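Long-range contact in V-type ATPase 116 kDa subunit (PDB 3RRK), which probably takes part in rotary proton transport as the membrane-bound subunit I, this chain being its cytoplasmic N-terminal domain: residues A[151-164]-A[201-213]. Numbering follows the deposited sequence.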
ATOM      1  N   ILE A 151      35.388   5.319  10.724  1.00 61.85           N
ATOM      2  CA  ILE A 151      34.539   4.274  10.192  1.00 57.59           C
ATOM      3  C   ILE A 151      33.976   3.484  11.343  1.00 57.34           C
ATOM      4  O   ILE A 151      34.724   2.856  12.097  1.00 56.08           O
ATOM      5  CB  ILE A 151      35.302   3.286   9.300  1.00 60.06           C
ATOM      6  CG1 ILE A 151      35.984   4.002   8.142  1.00 62.55           C
ATOM      7  CG2 ILE A 151      34.347   2.265   8.748  1.00 61.67           C
ATOM      8  CD1 ILE A 151      36.858   3.084   7.306  1.00 62.93           C
ATOM      9  N   PRO A 152      32.651   3.534  11.499  1.00 58.54           N
ATOM     10  CA  PRO A 152      31.958   2.618  12.406  1.00 56.30           C
ATOM     11  C   PRO A 152      31.742   1.321  11.661  1.00 55.58           C
ATOM     12  O   PRO A 152      31.612   1.339  10.434  1.00 61.70           O
ATOM     13  CB  PRO A 152      30.622   3.316  12.645  1.00 49.94           C
ATOM     14  CG  PRO A 152      30.372   4.049  11.381  1.00 46.37           C
ATOM     15  CD  PRO A 152      31.721   4.446  10.816  1.00 53.21           C
ATOM     16  N   PHE A 153      31.728   0.208  12.378  1.00 59.65           N
ATOM     17  CA  PHE A 153      31.477  -1.086  11.753  1.00 60.10           C
ATOM     18  C   PHE A 153      31.261  -2.151  12.819  1.00 66.21           C
ATOM     19  O   PHE A 153      31.761  -2.031  13.923  1.00 68.20           O
ATOM     20  CB  PHE A 153      32.634  -1.465  10.823  1.00 60.42           C
ATOM     21  CG  PHE A 153      33.915  -1.789  11.539  1.00 66.56           C
ATOM     22  CD1 PHE A 153      34.782  -0.782  11.931  1.00 71.77           C
ATOM     23  CD2 PHE A 153      34.258  -3.105  11.814  1.00 68.03           C
ATOM     24  CE1 PHE A 153      35.960  -1.082  12.583  1.00 75.85           C
ATOM     25  CE2 PHE A 153      35.441  -3.413  12.463  1.00 73.21           C
ATOM     26  CZ  PHE A 153      36.295  -2.401  12.849  1.00 75.37           C
ATOM     27  N   LEU A 154      30.499  -3.189  12.494  1.00 74.79           N
ATOM     28  CA  LEU A 154      30.212  -4.238  13.463  1.00 69.30           C
ATOM     29  C   LEU A 154      31.123  -5.447  13.300  1.00 72.52           C
ATOM     30  O   LEU A 154      31.545  -5.796  12.195  1.00 75.12           O
ATOM     31  CB  LEU A 154      28.754  -4.676  13.372  1.00 65.61           C
ATOM     32  CG  LEU A 154      27.645  -3.683  13.699  1.00 65.24           C
ATOM     33  CD1 LEU A 154      26.295  -4.365  13.479  1.00 68.07           C
ATOM     34  CD2 LEU A 154      27.766  -3.175  15.121  1.00 61.11           C
ATOM     35  N   VAL A 155      31.411  -6.092  14.417  1.00 75.32           N
ATOM     36  CA  VAL A 155      32.306  -7.230  14.426  1.00 74.85           C
ATOM     37  C   VAL A 155      31.753  -8.167  15.480  1.00 79.39           C
ATOM     38  O   VAL A 155      31.213  -7.713  16.486  1.00 82.46           O
ATOM     39  CB  VAL A 155      33.758  -6.790  14.749  1.00 78.97           C
ATOM     40  CG1 VAL A 155      33.929  -6.524  16.237  1.00 81.74           C
ATOM     41  CG2 VAL A 155      34.744  -7.827  14.285  1.00 84.45           C
ATOM     42  N   ALA A 156      31.853  -9.468  15.243  1.00 88.40           N
ATOM     43  CA  ALA A 156      31.170 -10.442  16.093  1.00 92.51           C
ATOM     44  C   ALA A 156      31.980 -10.800  17.331  1.00 95.38           C
ATOM     45  O   ALA A 156      31.525 -10.639  18.461  1.00 91.34           O
ATOM     46  CB  ALA A 156      30.828 -11.687  15.297  1.00 88.52           C
ATOM     47  N   LYS A 157      33.195 -11.275  17.109  1.00104.65           N
ATOM     48  CA  LYS A 157      34.038 -11.723  18.206  1.00112.48           C
ATOM     49  C   LYS A 157      35.176 -10.731  18.491  1.00110.72           C
ATOM     50  O   LYS A 157      35.705 -10.102  17.574  1.00104.45           O
ATOM     51  CB  LYS A 157      34.593 -13.118  17.886  1.00117.70           C
ATOM     52  CG  LYS A 157      33.573 -14.057  17.237  1.00117.33           C
ATOM     53  CD  LYS A 157      34.160 -15.427  16.926  1.00120.28           C
ATOM     54  CE  LYS A 157      33.088 -16.352  16.350  1.00125.08           C
ATOM     55  NZ  LYS A 157      33.574 -17.746  16.107  1.00127.90           N
ATOM     56  N   PRO A 158      35.539 -10.574  19.773  1.00115.09           N
ATOM     57  CA  PRO A 158      36.747  -9.818  20.128  1.00114.76           C
ATOM     58  C   PRO A 158      37.984 -10.408  19.441  1.00108.94           C
ATOM     59  O   PRO A 158      39.005  -9.733  19.290  1.00105.74           O
ATOM     60  CB  PRO A 158      36.833  -9.997  21.647  1.00116.93           C
ATOM     61  CG  PRO A 158      35.416 -10.186  22.080  1.00116.37           C
ATOM     62  CD  PRO A 158      34.750 -10.949  20.961  1.00117.97           C
ATOM     63  N   GLU A 159      37.877 -11.667  19.028  1.00105.65           N
ATOM     64  CA  GLU A 159      38.931 -12.327  18.275  1.00105.71           C
ATOM     65  C   GLU A 159      39.029 -11.716  16.884  1.00100.69           C
ATOM     66  O   GLU A 159      40.122 -11.503  16.362  1.00102.25           O
ATOM     67  CB  GLU A 159      38.657 -13.832  18.171  1.00112.46           C
ATOM     68  CG  GLU A 159      38.803 -14.608  19.488  1.00125.48           C
ATOM     69  CD  GLU A 159      37.681 -14.334  20.487  1.00131.02           C
ATOM     70  OE1 GLU A 159      36.548 -14.038  20.053  1.00130.52           O
ATOM     71  OE2 GLU A 159      37.934 -14.420  21.711  1.00133.07           O
ATOM     72  N   GLU A 160      37.877 -11.428  16.288  1.00 98.44           N
ATOM     73  CA  GLU A 160      37.841 -10.839  14.955  1.00101.75           C
ATOM     74  C   GLU A 160      38.369  -9.405  14.999  1.00 95.51           C
ATOM     75  O   GLU A 160      39.020  -8.941  14.064  1.00 94.92           O
ATOM     76  CB  GLU A 160      36.422 -10.883  14.366  1.00105.16           C
ATOM     77  CG  GLU A 160      36.390 -10.804  12.841  1.00112.00           C
ATOM     78  CD  GLU A 160      34.982 -10.837  12.254  1.00117.61           C
ATOM     79  OE1 GLU A 160      34.001 -10.662  13.014  1.00117.51           O
ATOM     80  OE2 GLU A 160      34.865 -11.037  11.022  1.00118.22           O
ATOM     81  N   LEU A 161      38.093  -8.712  16.096  1.00 88.16           N
ATOM     82  CA  LEU A 161      38.558  -7.350  16.250  1.00 83.70           C
ATOM     83  C   LEU A 161      40.077  -7.311  16.155  1.00 90.26           C
ATOM     84  O   LEU A 161      40.652  -6.409  15.548  1.00 94.50           O
ATOM     85  CB  LEU A 161      38.104  -6.789  17.590  1.00 85.70           C
ATOM     86  CG  LEU A 161      38.433  -5.314  17.828  1.00 83.10           C
ATOM     87  CD1 LEU A 161      37.772  -4.445  16.778  1.00 72.89           C
ATOM     88  CD2 LEU A 161      38.003  -4.888  19.223  1.00 86.39           C
ATOM     89  N   GLU A 162      40.722  -8.305  16.749  1.00 91.65           N
ATOM     90  CA  GLU A 162      42.172  -8.398  16.721  1.00 95.01           C
ATOM     91  C   GLU A 162      42.714  -8.541  15.311  1.00 93.44           C
ATOM     92  O   GLU A 162      43.648  -7.838  14.930  1.00 99.21           O
ATOM     93  CB  GLU A 162      42.641  -9.563  17.583  1.00103.60           C
ATOM     94  CG  GLU A 162      42.330  -9.339  19.034  1.00114.09           C
ATOM     95  CD  GLU A 162      42.495  -7.880  19.421  1.00119.43           C
ATOM     96  OE1 GLU A 162      43.624  -7.350  19.285  1.00119.02           O
ATOM     97  OE2 GLU A 162      41.492  -7.261  19.840  1.00120.12           O
ATOM     98  N   ALA A 163      42.131  -9.454  14.543  1.00 84.06           N
ATOM     99  CA  ALA A 163      42.547  -9.663  13.163  1.00 81.76           C
ATOM    100  C   ALA A 163      42.540  -8.337  12.404  1.00 80.76           C
ATOM    101  O   ALA A 163      43.414  -8.080  11.568  1.00 84.79           O
ATOM    102  CB  ALA A 163      41.638 -10.696  12.476  1.00 70.79           C
ATOM    103  N   VAL A 164      41.545  -7.508  12.715  1.00 70.12           N
ATOM    104  CA  VAL A 164      41.398  -6.174  12.141  1.00 72.95           C
ATOM    105  C   VAL A 164      42.514  -5.247  12.619  1.00 75.29           C
ATOM    106  O   VAL A 164      43.165  -4.557  11.824  1.00 69.24           O
ATOM    107  CB  VAL A 164      40.064  -5.540  12.574  1.00 70.26           C
ATOM    108  CG1 VAL A 164      40.016  -4.074  12.186  1.00 71.51           C
ATOM    109  CG2 VAL A 164      38.905  -6.288  11.978  1.00 68.49           C
ATOM    110  N   ALA A 201      42.111   2.177   5.259  1.00 68.28           N
ATOM    111  CA  ALA A 201      41.461   1.540   6.384  1.00 69.38           C
ATOM    112  C   ALA A 201      40.250   0.741   5.894  1.00 68.34           C
ATOM    113  O   ALA A 201      40.001  -0.378   6.345  1.00 65.25           O
ATOM    114  CB  ALA A 201      41.039   2.598   7.389  1.00 63.27           C
ATOM    115  N   ARG A 202      39.499   1.332   4.971  1.00 63.50           N
ATOM    116  CA  ARG A 202      38.344   0.674   4.379  1.00 65.15           C
ATOM    117  C   ARG A 202      38.774  -0.623   3.682  1.00 68.64           C
ATOM    118  O   ARG A 202      38.157  -1.673   3.859  1.00 64.64           O
ATOM    119  CB  ARG A 202      37.649   1.609   3.392  1.00 65.30           C
ATOM    120  CG  ARG A 202      36.236   1.188   3.050  1.00 70.39           C
ATOM    121  CD  ARG A 202      35.581   2.132   2.063  1.00 71.69           C
ATOM    122  NE  ARG A 202      35.615   3.519   2.523  1.00 79.28           N
ATOM    123  CZ  ARG A 202      34.855   4.014   3.492  1.00 76.10           C
ATOM    124  NH1 ARG A 202      34.001   3.223   4.129  1.00 74.88           N
ATOM    125  NH2 ARG A 202      34.956   5.298   3.827  1.00 73.03           N
ATOM    126  N   SER A 203      39.846  -0.539   2.904  1.00 70.96           N
ATOM    127  CA  SER A 203      40.420  -1.705   2.255  1.00 71.05           C
ATOM    128  C   SER A 203      40.760  -2.823   3.247  1.00 64.59           C
ATOM    129  O   SER A 203      40.565  -4.008   2.964  1.00 62.69           O
ATOM    130  CB  SER A 203      41.664  -1.313   1.459  1.00 74.20           C
ATOM    131  OG  SER A 203      42.484  -2.451   1.228  1.00 85.46           O
ATOM    132  N   SER A 204      41.270  -2.454   4.407  1.00 57.97           N
ATOM    133  CA  SER A 204      41.578  -3.462   5.404  1.00 65.47           C
ATOM    134  C   SER A 204      40.328  -4.185   5.853  1.00 75.65           C
ATOM    135  O   SER A 204      40.339  -5.403   5.984  1.00 88.04           O
ATOM    136  CB  SER A 204      42.282  -2.845   6.598  1.00 67.49           C
ATOM    137  OG  SER A 204      43.471  -2.216   6.164  1.00 78.62           O
ATOM    138  N   LEU A 205      39.246  -3.445   6.090  1.00 71.33           N
ATOM    139  CA  LEU A 205      37.989  -4.080   6.478  1.00 57.94           C
ATOM    140  C   LEU A 205      37.504  -4.947   5.342  1.00 59.46           C
ATOM    141  O   LEU A 205      37.047  -6.076   5.541  1.00 61.06           O
ATOM    142  CB  LEU A 205      36.917  -3.053   6.812  1.00 54.86           C
ATOM    143  CG  LEU A 205      37.206  -1.941   7.823  1.00 66.72           C
ATOM    144  CD1 LEU A 205      35.905  -1.247   8.216  1.00 61.50           C
ATOM    145  CD2 LEU A 205      37.912  -2.479   9.043  1.00 70.77           C
ATOM    146  N   SER A 206      37.602  -4.408   4.137  1.00 59.94           N
ATOM    147  CA  SER A 206      37.141  -5.119   2.958  1.00 59.08           C
ATOM    148  C   SER A 206      37.810  -6.489   2.810  1.00 63.71           C
ATOM    149  O   SER A 206      37.174  -7.456   2.416  1.00 63.82           O
ATOM    150  CB  SER A 206      37.366  -4.278   1.705  1.00 57.96           C
ATOM    151  OG  SER A 206      36.839  -4.930   0.563  1.00 57.61           O
ATOM    152  N   ARG A 207      39.094  -6.575   3.129  1.00 73.31           N
ATOM    153  CA  ARG A 207      39.811  -7.835   2.977  1.00 72.91           C
ATOM    154  C   ARG A 207      39.508  -8.798   4.128  1.00 66.88           C
ATOM    155  O   ARG A 207      39.954  -9.933   4.120  1.00 70.64           O
ATOM    156  CB  ARG A 207      41.321  -7.601   2.795  1.00 73.77           C
ATOM    157  CG  ARG A 207      41.630  -6.604   1.681  1.00 86.71           C
ATOM    158  CD  ARG A 207      42.966  -6.842   0.978  1.00 98.08           C
ATOM    159  NE  ARG A 207      43.365  -5.682   0.170  1.00113.01           N
ATOM    160  CZ  ARG A 207      42.808  -5.320  -0.991  1.00117.39           C
ATOM    161  NH1 ARG A 207      41.802  -6.020  -1.515  1.00109.02           N
ATOM    162  NH2 ARG A 207      43.256  -4.242  -1.632  1.00119.23           N
ATOM    163  N   LEU A 208      38.726  -8.349   5.104  1.00 63.90           N
ATOM    164  CA  LEU A 208      38.278  -9.230   6.188  1.00 64.02           C
ATOM    165  C   LEU A 208      36.771  -9.507   6.127  1.00 69.49           C
ATOM    166  O   LEU A 208      36.199 -10.132   7.023  1.00 71.92           O
ATOM    167  CB  LEU A 208      38.669  -8.653   7.549  1.00 62.80           C
ATOM    168  CG  LEU A 208      40.189  -8.581   7.667  1.00 70.03           C
ATOM    169  CD1 LEU A 208      40.639  -8.102   9.034  1.00 73.46           C
ATOM    170  CD2 LEU A 208      40.776  -9.954   7.344  1.00 72.10           C
ATOM    171  N   GLY A 209      36.138  -9.044   5.053  1.00 66.25           N
ATOM    172  CA  GLY A 209      34.712  -9.224   4.870  1.00 66.85           C
ATOM    173  C   GLY A 209      33.855  -8.356   5.771  1.00 69.73           C
ATOM    174  O   GLY A 209      32.711  -8.688   6.065  1.00 78.40           O
ATOM    175  N   LEU A 210      34.412  -7.241   6.219  1.00 74.18           N
ATOM    176  CA  LEU A 210      33.682  -6.311   7.064  1.00 72.18           C
ATOM    177  C   LEU A 210      33.372  -5.044   6.273  1.00 78.39           C
ATOM    178  O   LEU A 210      34.016  -4.752   5.266  1.00 84.43           O
ATOM    179  CB  LEU A 210      34.524  -5.957   8.285  1.00 63.90           C
ATOM    180  CG  LEU A 210      35.017  -7.121   9.140  1.00 56.12           C
ATOM    181  CD1 LEU A 210      36.092  -6.646  10.111  1.00 52.23           C
ATOM    182  CD2 LEU A 210      33.846  -7.714   9.883  1.00 61.00           C
ATOM    183  N   ALA A 211      32.390  -4.282   6.724  1.00 74.12           N
ATOM    184  CA  ALA A 211      32.011  -3.075   6.009  1.00 64.33           C
ATOM    185  C   ALA A 211      31.552  -2.005   6.977  1.00 63.31           C
ATOM    186  O   ALA A 211      31.166  -2.309   8.107  1.00 66.03           O
ATOM    187  CB  ALA A 211      30.910  -3.376   4.993  1.00 48.76           C
ATOM    188  N   GLU A 212      31.598  -0.753   6.527  1.00 60.13           N
ATOM    189  CA  GLU A 212      31.040   0.337   7.310  1.00 62.08           C
ATOM    190  C   GLU A 212      29.570   0.073   7.630  1.00 63.05           C
ATOM    191  O   GLU A 212      28.802  -0.388   6.785  1.00 59.72           O
ATOM    192  CB  GLU A 212      31.199   1.674   6.595  1.00 64.61           C
ATOM    193  CG  GLU A 212      30.296   2.734   7.171  1.00 73.77           C
ATOM    194  CD  GLU A 212      30.732   4.150   6.846  1.00 76.02           C
ATOM    195  OE1 GLU A 212      31.677   4.322   6.037  1.00 70.74           O
ATOM    196  OE2 GLU A 212      30.113   5.083   7.412  1.00 70.67           O
ATOM    197  N   LEU A 213      29.193   0.338   8.870  1.00 66.18           N
ATOM    198  CA  LEU A 213      27.807   0.217   9.277  1.00 64.82           C
ATOM    199  C   LEU A 213      27.070   1.447   8.764  1.00 65.84           C
ATOM    200  O   LEU A 213      27.445   2.580   9.068  1.00 68.94           O
ATOM    201  CB  LEU A 213      27.703   0.114  10.801  1.00 67.52           C
ATOM    202  CG  LEU A 213      26.333   0.276  11.460  1.00 66.27           C
ATOM    203  CD1 LEU A 213      25.304  -0.678  10.853  1.00 58.56           C
ATOM    204  CD2 LEU A 213      26.443   0.079  12.971  1.00 58.92           C
TER
HETATM  205  O   HOH W   1      29.419  -3.304   9.701  1.00 54.61           O
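Ile151 sets both branches against helix 198-206: CG2, anti to the backbone N, meets Leu205 CD1 and also Glu212 CB, while CD1 lies over a face of the Arg202 guanidinium. Glu212 OE1 meets the edge of that guanidinium, close to its plane, 3.2 Å from NH1 in a salt bridge, while NE forms a second salt bridge with Glu199. A leucine in place of Glu212 has no carboxylate for NH1, and the guanidinium, still paired through NE, would probably be freer to turn away from Ile151. At Pro152 the backbones join: Leu213 N donates to Pro152 O at 3.0 Å, nearly straight at hydrogen (163°) but from above the carbonyl plane, and Glu212 CA adds a CA-H...O contact to the same oxygen. Phe153 takes Leu205 CD1 over one ring face in a CH-pi contact, 4.2 Å from the centroid and 23° off the normal. Strand 148-155 is an outermost strand of a three-stranded antiparallel sheet, paired with strand 187-194; in this alpha-beta lobe, remote from the chain's centre, helices 158-172 and 198-206 pack on the sheet. The latter ends in a Schellman motif with Gly209 at C-prime, where Leu210 N bonds Leu205 O at 3.0 Å and Gly209 N bonds Ser206 O. One water links Leu154 N to Ala211 O, and Leu154 CG touches Leu213 CD2. Farther along, the extended Glu160 lays OE2 alongside Leu210 CD2 (3.7 Å). Val164 CG2 closes on Leu210 CD1 and Leu208 CD1, its CG1 on Leu205 CD2 (4.1 Å).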